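Local structure of acetyl xylan esterase (Paenibacillus sp. R4, 6AGQ) at residues A[146-152]-A[245-250]; A[255-260]-A[284-290]; A[50-55]-A[102-106]; A[73-77]-A[167-173]; A[210-214]-A[225-229]. The protein hydrolyses acetyl esters and, as an acetyl xylan esterase of the alpha/beta-hydrolase clan, probably removes acetyl groups from xylan. All coordinates share one frame; numbering follows the deposited sequence.

Overall arrangement
Interactions 1 and 5 lie across the chain's centre from interactions 3 and 4, and interaction 2 adjoins 5. Interactions 1, 2 and 5 join the helices and loops that follow strands 114-118, 203-207 and 265-271. Interaction 5 touches both companions: Leu250 packs against Phe214 and Ile229, and Leu211 O probably accepts a hydrogen bond from Gly255 N. Interactions 3 and 4 meet where Ile55 and Leu105 lie on Val75. Interactions 2, 4 and 5 are buried, whereas 1 and 3 are only partly so, and 3 also faces a second subunit. Chemistry follows place: aromatic rings with tyrosine hydroxyls mark 4 and 5, small alanines 2, and a hydroxyl-carbonyl bond 1, while 3 adds a weak tyrosine bond to aliphatic packing.

Interaction 1 (A[146-152]-A[245-250]); sequences ILDPASY and QVYRTL
With CG2 of Thr249 set anti to the backbone N, its OG1 swings out beside that nitrogen (chi1 -64°) and faces the carbonyl of Ile146, while Gln245, bent at its second torsion, brings its amide NE2 edge-on to the same hydroxyl. Thr249 OG1 donates to Ile146 O at 2.6 Å, tilted 33° from the carbonyl plane, and Gln245 NE2 donates in turn to Thr249 OG1 at 3.0 Å, the oxygen lying in the amide plane. Arg248 NH1 holds the other end of the amide at Gln245 OE1, 2.7 Å away, from above the carbonyl plane. Were Gln245 replaced by a leucine, the Thr249 hydroxyl would be likely to lose this donor and Arg248 this acceptor. The loop 146-152, an Asx turn at Asp148 included, leads into helix 153-170 and here lies against helix 243-251 of the alpha/beta-hydrolase chain. Beyond the polar line the contact is oily, which suits branched aliphatics: Ile146 CD1 meets Val246 CG1 at 3.9 Å, and Leu147 CD2 reaches Val246 CG2 at 4.0 Å. Leu250 CD2 nestles near Tyr152 CZ at 3.6 Å, obliquely to the ring, whose hydroxyl is hydrogen-bonded to Met142 O.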
# COMPACT_ATOMS: atom_id res chain seq x y z
N ILE A 146 19.65 -24.41 11.22
CA ILE A 146 20.51 -23.22 11.16
C ILE A 146 21.60 -23.12 12.22
O ILE A 146 22.62 -22.44 12.00
CB ILE A 146 19.73 -21.92 11.08
CG1 ILE A 146 20.61 -20.81 10.47
CG2 ILE A 146 19.12 -21.54 12.42
CD1 ILE A 146 19.79 -19.65 9.97
N LEU A 147 21.42 -23.83 13.34
CA LEU A 147 22.45 -23.88 14.38
C LEU A 147 23.66 -24.79 14.21
O LEU A 147 24.61 -24.68 14.98
CB LEU A 147 21.80 -24.10 15.74
CG LEU A 147 20.85 -22.93 16.09
CD1 LEU A 147 20.16 -23.24 17.43
CD2 LEU A 147 21.55 -21.57 16.12
N ASP A 148 23.67 -25.64 13.18
CA ASP A 148 24.81 -26.51 12.92
C ASP A 148 24.95 -26.75 11.40
O ASP A 148 24.04 -27.29 10.82
CB ASP A 148 24.59 -27.83 13.66
CG ASP A 148 25.74 -28.87 13.46
OD1 ASP A 148 26.85 -28.56 12.92
OD2 ASP A 148 25.52 -30.05 13.86
N PRO A 149 26.11 -26.41 10.78
CA PRO A 149 26.21 -26.61 9.34
C PRO A 149 26.06 -28.08 8.88
O PRO A 149 25.64 -28.31 7.77
CB PRO A 149 27.59 -26.06 8.96
CG PRO A 149 28.34 -25.98 10.23
CD PRO A 149 27.34 -25.80 11.33
N ALA A 150 26.42 -29.04 9.73
CA ALA A 150 26.28 -30.45 9.41
C ALA A 150 24.84 -30.85 9.11
O ALA A 150 24.64 -31.76 8.33
CB ALA A 150 26.82 -31.33 10.55
N SER A 151 23.86 -30.16 9.71
CA SER A 151 22.43 -30.49 9.50
C SER A 151 21.61 -29.40 8.78
O SER A 151 20.38 -29.50 8.66
CB SER A 151 21.78 -30.82 10.87
OG SER A 151 21.76 -29.66 11.68
N TYR A 152 22.30 -28.35 8.29
CA TYR A 152 21.62 -27.22 7.70
C TYR A 152 21.00 -27.54 6.32
O TYR A 152 21.68 -28.13 5.48
CB TYR A 152 22.57 -26.05 7.62
CG TYR A 152 21.95 -24.81 6.98
CD1 TYR A 152 20.92 -24.16 7.62
CD2 TYR A 152 22.43 -24.29 5.75
CE1 TYR A 152 20.37 -23.03 7.08
CE2 TYR A 152 21.86 -23.16 5.18
CZ TYR A 152 20.81 -22.54 5.85
OH TYR A 152 20.21 -21.39 5.34
N GLN A 245 26.95 -18.30 16.18
CA GLN A 245 26.58 -19.59 15.59
C GLN A 245 25.71 -19.43 14.33
O GLN A 245 25.99 -20.08 13.32
CB GLN A 245 25.92 -20.50 16.63
CG GLN A 245 25.73 -21.97 16.23
CD GLN A 245 26.99 -22.60 15.64
OE1 GLN A 245 27.96 -22.80 16.37
NE2 GLN A 245 26.98 -22.90 14.30
N VAL A 246 24.72 -18.56 14.33
CA VAL A 246 23.88 -18.42 13.12
C VAL A 246 24.73 -18.05 11.88
O VAL A 246 24.66 -18.77 10.89
CB VAL A 246 22.71 -17.45 13.31
CG1 VAL A 246 22.01 -17.16 12.00
CG2 VAL A 246 21.69 -18.01 14.29
N TYR A 247 25.60 -17.03 11.97
CA TYR A 247 26.37 -16.59 10.81
C TYR A 247 27.57 -17.48 10.53
O TYR A 247 28.03 -17.55 9.39
CB TYR A 247 26.76 -15.10 10.90
CG TYR A 247 25.53 -14.20 10.82
CD1 TYR A 247 24.76 -14.15 9.65
CD2 TYR A 247 25.08 -13.47 11.90
CE1 TYR A 247 23.62 -13.36 9.56
CE2 TYR A 247 23.93 -12.69 11.82
CZ TYR A 247 23.23 -12.61 10.65
OH TYR A 247 22.07 -11.85 10.56
N ARG A 248 28.11 -18.16 11.54
CA ARG A 248 29.14 -19.17 11.25
C ARG A 248 28.52 -20.39 10.51
O ARG A 248 29.13 -20.89 9.59
CB ARG A 248 29.90 -19.59 12.50
CG ARG A 248 30.71 -20.87 12.33
CD ARG A 248 31.64 -21.11 13.49
NE ARG A 248 30.87 -21.43 14.70
CZ ARG A 248 30.68 -20.63 15.76
NH1 ARG A 248 29.96 -21.07 16.79
NH2 ARG A 248 31.20 -19.40 15.80
N THR A 249 27.32 -20.84 10.87
CA THR A 249 26.59 -21.87 10.06
C THR A 249 26.49 -21.43 8.61
O THR A 249 26.85 -22.19 7.72
CB THR A 249 25.16 -22.14 10.58
OG1 THR A 249 25.25 -22.70 11.88
CG2 THR A 249 24.34 -23.12 9.70
N LEU A 250 26.05 -20.20 8.39
CA LEU A 250 25.76 -19.70 7.04
C LEU A 250 27.01 -19.44 6.19
O LEU A 250 26.94 -19.51 4.91
CB LEU A 250 24.86 -18.46 7.13
CG LEU A 250 23.43 -18.69 7.73
CD1 LEU A 250 22.68 -17.38 8.03
CD2 LEU A 250 22.58 -19.52 6.81

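Interaction 2 (A[255-260]-A[284-290]); sequences GMNMAS and AAYNHLA
The imidazole of His288 meets Met256 obliquely, with CG of the methionine 3.7 Å from His288 ND1 and its sulfur 5.2 Å from the ring centroid. At the ring's edge, close to its plane, ND1 donates to Ala284 O at 2.9 Å, nearly along the C=O axis. That bond fixes the rotation of the ring and gives a partner to the carbonyl of Ala284 near the C-terminal end of helix 279-286, where a type I beta turn from Tyr286 to Leu289 leads on to strand 293-298, at one margin of the alpha/beta-hydrolase sheet. Helix 255-259 packs closely against this end, which favours small side chains at Ala285, whose CB is 3.8 Å from Met256 CA, and at Ala259, whose CB is 3.2 Å from Ala285 O. Leu289, whose CA-CB bond leads away, returns its branch CD2 to cover the methyl of Ala259. Met256, extended through its first two torsions and bent only at the third, lays its sulfur beside the methyl of Ala284. At the far end the backbones bond weakly, Ala290 N donating to Ala259 O at 3.5 Å, and Leu289 CA makes a CA-H...O contact with that same oxygen at 3.2 Å.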
# COMPACT_ATOMS: atom_id res chain seq x y z
N GLY A 255 27.82 -17.70 -0.95
CA GLY A 255 28.32 -17.56 -2.32
C GLY A 255 29.60 -16.73 -2.48
O GLY A 255 30.39 -16.98 -3.37
N MET A 256 29.79 -15.74 -1.63
CA MET A 256 31.05 -14.99 -1.59
C MET A 256 32.28 -15.89 -1.28
O MET A 256 33.34 -15.80 -1.92
CB MET A 256 30.89 -13.92 -0.53
CG MET A 256 32.11 -13.05 -0.25
SD MET A 256 31.55 -11.77 0.89
CE MET A 256 31.68 -12.56 2.50
N ASN A 257 32.15 -16.79 -0.31
CA ASN A 257 33.18 -17.80 -0.08
C ASN A 257 33.30 -18.84 -1.20
O ASN A 257 34.43 -19.29 -1.45
CB ASN A 257 32.95 -18.50 1.27
CG ASN A 257 33.02 -17.55 2.42
OD1 ASN A 257 33.82 -16.59 2.42
ND2 ASN A 257 32.19 -17.78 3.43
N MET A 258 32.16 -19.30 -1.80
CA MET A 258 32.24 -20.14 -3.01
C MET A 258 32.96 -19.47 -4.19
O MET A 258 33.81 -20.10 -4.86
CB MET A 258 30.83 -20.53 -3.54
CG MET A 258 29.99 -21.30 -2.56
SD MET A 258 30.85 -22.78 -2.13
CE MET A 258 29.76 -23.31 -0.80
N ALA A 259 32.61 -18.20 -4.44
CA ALA A 259 33.25 -17.38 -5.54
C ALA A 259 34.77 -17.39 -5.51
O ALA A 259 35.42 -17.40 -6.53
CB ALA A 259 32.79 -15.93 -5.47
N SER A 260 35.31 -17.43 -4.30
CA SER A 260 36.76 -17.44 -4.08
C SER A 260 37.43 -18.75 -4.60
O SER A 260 38.63 -18.81 -4.76
CB SER A 260 36.98 -17.26 -2.58
OG SER A 260 38.15 -17.87 -2.17
N ALA A 284 29.89 -8.26 -3.96
CA ALA A 284 30.78 -8.91 -3.04
C ALA A 284 31.28 -10.29 -3.46
O ALA A 284 32.48 -10.60 -3.30
CB ALA A 284 30.11 -8.99 -1.67
N ALA A 285 30.37 -11.16 -3.91
CA ALA A 285 30.79 -12.44 -4.54
C ALA A 285 31.54 -12.23 -5.90
O ALA A 285 32.65 -12.76 -6.06
CB ALA A 285 29.59 -13.41 -4.73
N TYR A 286 30.97 -11.45 -6.83
CA TYR A 286 31.63 -11.09 -8.13
C TYR A 286 33.09 -10.64 -7.93
O TYR A 286 33.99 -11.11 -8.59
CB TYR A 286 30.84 -9.97 -8.85
CG TYR A 286 31.42 -9.54 -10.20
CD1 TYR A 286 31.28 -10.38 -11.29
CD2 TYR A 286 32.13 -8.34 -10.37
CE1 TYR A 286 31.80 -10.06 -12.50
CE2 TYR A 286 32.66 -8.01 -11.60
CZ TYR A 286 32.49 -8.89 -12.68
OH TYR A 286 32.96 -8.69 -13.99
N ASN A 287 33.33 -9.81 -6.94
CA ASN A 287 34.69 -9.26 -6.73
C ASN A 287 35.68 -10.24 -6.08
O ASN A 287 36.88 -9.93 -5.99
CB ASN A 287 34.62 -7.94 -5.93
CG ASN A 287 34.09 -6.80 -6.75
OD1 ASN A 287 34.31 -6.77 -7.95
ND2 ASN A 287 33.38 -5.88 -6.14
N HIS A 288 35.19 -11.41 -5.66
CA HIS A 288 36.00 -12.52 -5.18
C HIS A 288 36.18 -13.69 -6.16
O HIS A 288 36.91 -14.60 -5.90
CB HIS A 288 35.40 -13.07 -3.85
CG HIS A 288 35.81 -12.30 -2.65
ND1 HIS A 288 34.96 -11.45 -1.99
CD2 HIS A 288 37.01 -12.21 -2.02
CE1 HIS A 288 35.59 -10.89 -0.97
NE2 HIS A 288 36.84 -11.34 -0.97
N LEU A 289 35.53 -13.67 -7.30
CA LEU A 289 35.72 -14.72 -8.32
C LEU A 289 37.20 -14.81 -8.65
O LEU A 289 37.85 -13.78 -8.77
CB LEU A 289 34.92 -14.40 -9.56
CG LEU A 289 33.38 -14.48 -9.39
CD1 LEU A 289 32.72 -13.93 -10.62
CD2 LEU A 289 32.89 -15.90 -9.17
N ALA A 290 37.73 -16.02 -8.72
CA ALA A 290 39.13 -16.23 -9.00
C ALA A 290 39.40 -16.23 -10.54
O ALA A 290 40.47 -15.80 -10.98
CB ALA A 290 39.62 -17.53 -8.34

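Interaction 3 (A[50-55]-A[102-106]); sequences YPLKSI and PNELL
Tyr50 and Asn103 run at about a right angle to each other, yet the tyrosine ring and the asparagine amide have their planes only 16° apart. The ring is extended across the gap because CG of Tyr50 lies anti to the backbone N (chi1 -164°), and this carries the hydroxyl to the start of the 102-106 turn. There Asn103 N donates a weak hydrogen bond to Tyr50 OH at 3.2 Å, and Pro102 CD packs against the same oxygen at 3.7 Å. The proline ring crosses the phenol obliquely, CG being 4.1 Å from Tyr50 CE1, while Pro51 CD lies over the rim of one tyrosine face. With a phenylalanine in place of Tyr50, Asn103 N is likely to lose this acceptor and Pro102 CD the oxygen it packs against. Further along, Leu106 forks between two aliphatic partners, each set at about a right angle to it: its CD2 meets Leu52 CD2 at 3.9 Å and its CD1 meets Ile55 CG2 at 4.1 Å. Branched hydrocarbons fit here, since Leu106 also packs on Leu106 of a second subunit, and Leu52 on Met314 of that subunit. The contact thus belongs to a subunit interface, where the loop entering strand 55-63 lies against the start of helix 106-110, the connection between the parallel strands 86-92 and 114-118 of the alpha/beta-hydrolase sheet.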
# COMPACT_ATOMS: atom_id res chain seq x y z
N TYR A 50 4.99 -34.81 -26.80
CA TYR A 50 5.17 -33.42 -26.40
C TYR A 50 5.03 -32.76 -27.76
O TYR A 50 5.42 -33.38 -28.77
CB TYR A 50 6.56 -33.14 -25.79
CG TYR A 50 6.65 -31.84 -25.05
CD1 TYR A 50 6.04 -31.70 -23.82
CD2 TYR A 50 7.31 -30.74 -25.57
CE1 TYR A 50 6.10 -30.52 -23.10
CE2 TYR A 50 7.38 -29.51 -24.84
CZ TYR A 50 6.77 -29.40 -23.60
OH TYR A 50 6.78 -28.20 -22.79
N PRO A 51 4.52 -31.51 -27.82
CA PRO A 51 4.38 -30.86 -29.15
C PRO A 51 5.69 -30.58 -29.92
O PRO A 51 5.71 -30.71 -31.13
CB PRO A 51 3.67 -29.54 -28.82
CG PRO A 51 3.06 -29.76 -27.47
CD PRO A 51 3.96 -30.69 -26.73
N LEU A 52 6.77 -30.19 -29.24
CA LEU A 52 8.11 -30.05 -29.87
C LEU A 52 8.70 -31.42 -30.20
O LEU A 52 9.02 -32.20 -29.30
CB LEU A 52 9.11 -29.30 -28.96
CG LEU A 52 9.25 -27.78 -29.01
CD1 LEU A 52 8.09 -27.05 -29.70
CD2 LEU A 52 9.44 -27.24 -27.60
N LYS A 53 8.81 -31.70 -31.49
CA LYS A 53 9.46 -32.90 -32.00
C LYS A 53 10.92 -32.65 -32.44
O LYS A 53 11.61 -33.59 -32.71
CB LYS A 53 8.62 -33.50 -33.14
CG LYS A 53 8.96 -34.94 -33.49
CD LYS A 53 7.77 -35.71 -34.10
CE LYS A 53 8.14 -36.54 -35.33
NZ LYS A 53 8.33 -35.64 -36.51
N SER A 54 11.42 -31.42 -32.43
CA SER A 54 12.85 -31.13 -32.67
C SER A 54 13.84 -31.47 -31.50
O SER A 54 15.07 -31.34 -31.65
CB SER A 54 13.03 -29.66 -33.10
OG SER A 54 12.96 -28.74 -32.00
N ILE A 55 13.31 -31.85 -30.35
CA ILE A 55 14.08 -32.19 -29.19
C ILE A 55 13.58 -33.54 -28.62
O ILE A 55 12.41 -33.90 -28.80
CB ILE A 55 13.97 -31.09 -28.10
CG1 ILE A 55 12.52 -30.89 -27.63
CG2 ILE A 55 14.51 -29.77 -28.63
CD1 ILE A 55 12.38 -29.88 -26.47
N PRO A 102 9.48 -28.36 -19.84
CA PRO A 102 10.58 -28.62 -20.77
C PRO A 102 10.77 -27.58 -21.89
O PRO A 102 11.90 -27.37 -22.34
CB PRO A 102 10.21 -29.99 -21.38
CG PRO A 102 9.18 -30.58 -20.46
CD PRO A 102 8.50 -29.46 -19.79
N ASN A 103 9.69 -26.91 -22.33
CA ASN A 103 9.83 -25.86 -23.39
C ASN A 103 10.80 -24.71 -23.01
O ASN A 103 11.36 -24.06 -23.88
CB ASN A 103 8.46 -25.25 -23.77
CG ASN A 103 7.81 -24.53 -22.60
OD1 ASN A 103 7.33 -25.16 -21.70
ND2 ASN A 103 7.88 -23.22 -22.59
N GLU A 104 11.01 -24.48 -21.72
CA GLU A 104 11.98 -23.50 -21.24
C GLU A 104 13.42 -23.90 -21.42
O GLU A 104 14.31 -23.10 -21.18
CB GLU A 104 11.79 -23.27 -19.74
CG GLU A 104 10.42 -22.77 -19.29
CD GLU A 104 10.37 -22.67 -17.77
OE1 GLU A 104 11.45 -22.43 -17.17
OE2 GLU A 104 9.28 -22.86 -17.17
N LEU A 105 13.70 -25.15 -21.78
CA LEU A 105 15.04 -25.58 -22.11
C LEU A 105 15.29 -25.66 -23.64
O LEU A 105 16.40 -25.92 -24.07
CB LEU A 105 15.29 -26.93 -21.47
CG LEU A 105 15.05 -27.00 -19.96
CD1 LEU A 105 15.26 -28.42 -19.40
CD2 LEU A 105 15.98 -26.02 -19.26
N LEU A 106 14.26 -25.42 -24.44
CA LEU A 106 14.37 -25.42 -25.92
C LEU A 106 15.51 -24.58 -26.55
O LEU A 106 16.18 -25.00 -27.47
CB LEU A 106 13.02 -24.99 -26.54
CG LEU A 106 13.04 -24.63 -28.02
CD1 LEU A 106 13.47 -25.82 -28.91
CD2 LEU A 106 11.65 -24.12 -28.38

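Interaction 4 (A[73-77]-A[167-173]); sequences WYVTP and FVCSREE
Strand 73-77 and the end of helix 153-170 keep a wide separation, Tyr74 CA lying 8.7 Å from Val168 CA, a gap that the side chain of Tyr74 spans to reach Phe167, Arg171 and Glu173. The phenylalanine drives its edge into the tyrosine face in a T-shaped pair, with planes at 86° and centroids 5.6 Å apart; CE2 of Phe167 is the touching corner. Here the helix covers one face of the alpha/beta-hydrolase sheet near its antiparallel end, and Phe167 also rests on Val60 and Leu116 of neighbouring strands. A tyrosine suits the site because its far end is polar: Tyr74 OH donates to Glu173 OE2 at 2.7 Å, the oxygen lying at the ring's edge while the hydroxyl comes from above the carboxylate plane. Arg171 contributes its aliphatic part, with CG 3.6 Å from Tyr74 OH. Its guanidinium lies over Phe167 CE1, which is 3.5 Å above the plane, and is steadied side-on by Ser170 OG, which accepts from both NE and NH2 of Arg171.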
# COMPACT_ATOMS: atom_id res chain seq x y z
N TRP A 73 14.18 -32.55 -15.65
CA TRP A 73 13.90 -32.65 -17.04
C TRP A 73 15.25 -32.57 -17.72
O TRP A 73 15.98 -31.66 -17.44
CB TRP A 73 13.03 -31.50 -17.56
CG TRP A 73 11.63 -31.35 -17.09
CD1 TRP A 73 11.12 -30.29 -16.47
CD2 TRP A 73 10.54 -32.26 -17.31
NE1 TRP A 73 9.78 -30.46 -16.26
CE2 TRP A 73 9.40 -31.68 -16.74
CE3 TRP A 73 10.43 -33.52 -17.90
CZ2 TRP A 73 8.12 -32.32 -16.73
CZ3 TRP A 73 9.16 -34.15 -17.92
CH2 TRP A 73 8.03 -33.54 -17.32
N TYR A 74 15.52 -33.49 -18.64
CA TYR A 74 16.75 -33.55 -19.41
C TYR A 74 16.31 -33.47 -20.87
O TYR A 74 15.42 -34.19 -21.27
CB TYR A 74 17.49 -34.86 -19.16
CG TYR A 74 18.73 -35.06 -20.02
CD1 TYR A 74 19.83 -34.20 -19.87
CD2 TYR A 74 18.85 -36.12 -20.87
CE1 TYR A 74 20.98 -34.34 -20.61
CE2 TYR A 74 20.02 -36.30 -21.64
CZ TYR A 74 21.07 -35.39 -21.51
OH TYR A 74 22.23 -35.51 -22.24
N VAL A 75 16.87 -32.55 -21.61
CA VAL A 75 16.45 -32.21 -22.97
C VAL A 75 17.69 -32.22 -23.86
O VAL A 75 18.78 -31.66 -23.49
CB VAL A 75 15.77 -30.81 -23.00
CG1 VAL A 75 15.39 -30.43 -24.39
CG2 VAL A 75 14.51 -30.77 -22.14
N THR A 76 17.56 -32.87 -25.02
CA THR A 76 18.62 -32.82 -26.08
C THR A 76 18.04 -32.60 -27.48
O THR A 76 16.85 -32.94 -27.73
CB THR A 76 19.49 -34.11 -26.14
OG1 THR A 76 18.79 -35.12 -26.84
CG2 THR A 76 19.80 -34.63 -24.79
N PRO A 77 18.86 -32.04 -28.40
CA PRO A 77 18.43 -32.06 -29.80
C PRO A 77 18.05 -33.49 -30.23
O PRO A 77 18.69 -34.43 -29.79
CB PRO A 77 19.67 -31.61 -30.55
CG PRO A 77 20.61 -31.04 -29.54
CD PRO A 77 20.29 -31.73 -28.27
N PHE A 167 25.06 -36.61 -12.84
CA PHE A 167 24.06 -37.10 -13.81
C PHE A 167 24.42 -36.70 -15.24
O PHE A 167 24.47 -37.58 -16.13
CB PHE A 167 22.65 -36.62 -13.53
CG PHE A 167 21.65 -37.04 -14.60
CD1 PHE A 167 21.11 -38.33 -14.61
CD2 PHE A 167 21.28 -36.14 -15.64
CE1 PHE A 167 20.23 -38.70 -15.62
CE2 PHE A 167 20.38 -36.50 -16.63
CZ PHE A 167 19.84 -37.78 -16.63
N VAL A 168 24.68 -35.42 -15.50
CA VAL A 168 24.96 -35.07 -16.87
C VAL A 168 26.24 -35.74 -17.36
O VAL A 168 26.29 -36.13 -18.54
CB VAL A 168 24.93 -33.55 -17.21
CG1 VAL A 168 23.54 -33.00 -16.96
CG2 VAL A 168 26.01 -32.72 -16.53
N CYS A 169 27.24 -35.90 -16.50
CA CYS A 169 28.50 -36.57 -16.91
C CYS A 169 28.33 -38.08 -17.18
O CYS A 169 29.01 -38.64 -18.03
CB CYS A 169 29.61 -36.36 -15.89
SG CYS A 169 30.17 -34.66 -15.95
N SER A 170 27.40 -38.70 -16.47
CA SER A 170 26.98 -40.07 -16.84
C SER A 170 26.26 -40.23 -18.20
O SER A 170 26.13 -41.37 -18.67
CB SER A 170 26.09 -40.65 -15.75
OG SER A 170 24.76 -40.14 -15.89
N ARG A 171 25.78 -39.16 -18.84
CA ARG A 171 25.16 -39.29 -20.19
C ARG A 171 26.27 -39.46 -21.21
O ARG A 171 27.21 -38.69 -21.25
CB ARG A 171 24.27 -38.09 -20.56
CG ARG A 171 23.18 -37.73 -19.54
CD ARG A 171 22.17 -38.86 -19.32
NE ARG A 171 22.54 -39.75 -18.21
CZ ARG A 171 21.97 -40.92 -17.91
NH1 ARG A 171 20.95 -41.38 -18.60
NH2 ARG A 171 22.39 -41.60 -16.85
N GLU A 172 26.18 -40.48 -22.04
CA GLU A 172 27.28 -40.77 -22.97
C GLU A 172 27.43 -39.71 -24.06
O GLU A 172 28.54 -39.40 -24.45
CB GLU A 172 27.14 -42.18 -23.54
CG GLU A 172 27.34 -43.25 -22.45
CD GLU A 172 28.78 -43.40 -21.90
OE1 GLU A 172 29.78 -42.95 -22.55
OE2 GLU A 172 28.89 -44.00 -20.80
N GLU A 173 26.32 -39.11 -24.48
CA GLU A 173 26.35 -38.03 -25.47
C GLU A 173 26.97 -36.71 -24.97
O GLU A 173 27.38 -35.88 -25.78
CB GLU A 173 24.94 -37.77 -26.04
CG GLU A 173 23.91 -37.19 -25.06
CD GLU A 173 23.14 -38.23 -24.20
OE1 GLU A 173 23.56 -39.46 -24.16
OE2 GLU A 173 22.12 -37.82 -23.54

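Interaction 5 (A[210-214]-A[225-229]); sequences FLCHF and PYVEI
Phe210 and Tyr226 meet beside the probable nucleophile elbow of this alpha/beta-hydrolase: the loop between strand 203-207 and helix 214-219 passes next to it, and the side chain of Phe210 rests on its Ser185. The two side chains run antiparallel alongside each other. Phe210 turns its edge toward the tyrosine face, planes at 50° and centroids 4.3 Å apart, with CE1 of Phe210 standing 3.2 Å above the middle of the Tyr226 ring, which is tight packing. Phe210 CZ continues onto Pro225, whose CB is 3.4 Å away, so the rigid proline covers the end of the phenylalanine just before helix 226-236. A tyrosine suits its place because its ring packs among apolar groups while its hydroxyl reaches the backbone: Cys212 N donates to Tyr226 OH at 3.1 Å in a rather straight bond, 161° at the hydrogen. That leaves a buried amide of the loop satisfied. At the tyrosine edge, in its plane, stands CD1 of Phe214, 3.9 Å from Tyr226 CE1, and the same carbon reaches Ile229 CD1 at 4.1 Å. Phe214 lies at the start of helix 214-219, right after the N-cap residue His213, and its side chain is about 4 Å from a bound zinc ion. Around this core Cys212 packs on Ala285 of helix 279-286, while Phe214 and Ile229 both press on Leu250 of helix 243-251.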
# COMPACT_ATOMS: atom_id res chain seq x y z
N PHE A 210 21.22 -15.07 -4.91
CA PHE A 210 20.81 -15.18 -3.51
C PHE A 210 21.85 -16.03 -2.80
O PHE A 210 22.79 -16.55 -3.45
CB PHE A 210 19.40 -15.82 -3.51
CG PHE A 210 18.80 -15.99 -2.18
CD1 PHE A 210 18.48 -14.90 -1.39
CD2 PHE A 210 18.46 -17.26 -1.72
CE1 PHE A 210 17.89 -15.06 -0.14
CE2 PHE A 210 17.90 -17.43 -0.48
CZ PHE A 210 17.62 -16.33 0.33
N LEU A 211 21.77 -16.08 -1.46
CA LEU A 211 22.76 -16.83 -0.65
C LEU A 211 24.17 -16.23 -0.67
O LEU A 211 25.16 -16.97 -0.55
CB LEU A 211 22.86 -18.33 -1.04
CG LEU A 211 21.50 -19.02 -1.34
CD1 LEU A 211 21.61 -20.34 -2.11
CD2 LEU A 211 20.76 -19.20 -0.03
N CYS A 212 24.27 -14.91 -0.77
CA CYS A 212 25.58 -14.22 -0.78
C CYS A 212 25.58 -13.19 0.33
O CYS A 212 24.59 -12.51 0.58
CB CYS A 212 25.90 -13.52 -2.11
SG CYS A 212 26.01 -14.61 -3.58
N HIS A 213 26.75 -13.06 0.95
CA HIS A 213 27.04 -12.11 1.97
C HIS A 213 25.92 -12.00 3.01
O HIS A 213 25.35 -10.92 3.18
CB HIS A 213 27.39 -10.78 1.26
CG HIS A 213 28.19 -9.84 2.11
ND1 HIS A 213 28.75 -10.22 3.31
CD2 HIS A 213 28.55 -8.55 1.91
CE1 HIS A 213 29.39 -9.19 3.84
NE2 HIS A 213 29.27 -8.16 3.01
N PHE A 214 25.60 -13.15 3.64
CA PHE A 214 24.43 -13.29 4.55
C PHE A 214 24.20 -12.20 5.61
O PHE A 214 23.08 -11.74 5.81
CB PHE A 214 24.42 -14.63 5.26
CG PHE A 214 23.96 -15.80 4.40
CD1 PHE A 214 22.62 -15.94 4.04
CD2 PHE A 214 24.87 -16.75 3.98
CE1 PHE A 214 22.19 -17.01 3.28
CE2 PHE A 214 24.46 -17.82 3.21
CZ PHE A 214 23.11 -17.95 2.86
N PRO A 225 13.26 -14.04 0.92
CA PRO A 225 13.68 -15.10 1.88
C PRO A 225 14.73 -14.71 2.95
O PRO A 225 14.76 -15.32 4.02
CB PRO A 225 14.26 -16.21 0.96
CG PRO A 225 14.32 -15.63 -0.44
CD PRO A 225 13.46 -14.41 -0.50
N TYR A 226 15.58 -13.71 2.69
CA TYR A 226 16.45 -13.22 3.74
C TYR A 226 15.68 -12.79 5.04
O TYR A 226 16.20 -12.91 6.13
CB TYR A 226 17.33 -12.10 3.27
CG TYR A 226 18.42 -12.46 2.32
CD1 TYR A 226 19.40 -13.40 2.66
CD2 TYR A 226 18.51 -11.84 1.08
CE1 TYR A 226 20.41 -13.73 1.79
CE2 TYR A 226 19.56 -12.14 0.19
CZ TYR A 226 20.50 -13.11 0.54
OH TYR A 226 21.56 -13.41 -0.30
N VAL A 227 14.44 -12.35 4.90
CA VAL A 227 13.63 -12.00 6.04
C VAL A 227 13.39 -13.19 7.04
O VAL A 227 13.21 -12.94 8.23
CB VAL A 227 12.29 -11.33 5.59
CG1 VAL A 227 11.24 -12.35 5.23
CG2 VAL A 227 11.72 -10.45 6.70
N GLU A 228 13.41 -14.44 6.57
CA GLU A 228 13.27 -15.63 7.44
C GLU A 228 14.39 -15.64 8.49
O GLU A 228 14.19 -16.02 9.61
CB GLU A 228 13.33 -16.92 6.62
CG GLU A 228 12.18 -17.12 5.62
CD GLU A 228 12.32 -18.40 4.76
OE1 GLU A 228 12.87 -19.40 5.23
OE2 GLU A 228 11.85 -18.43 3.60
N ILE A 229 15.58 -15.19 8.13
CA ILE A 229 16.67 -15.14 9.12
C ILE A 229 16.38 -14.12 10.21
O ILE A 229 16.60 -14.38 11.38
CB ILE A 229 17.99 -14.87 8.43
CG1 ILE A 229 18.39 -16.09 7.58
CG2 ILE A 229 19.07 -14.68 9.42
CD1 ILE A 229 19.40 -15.74 6.53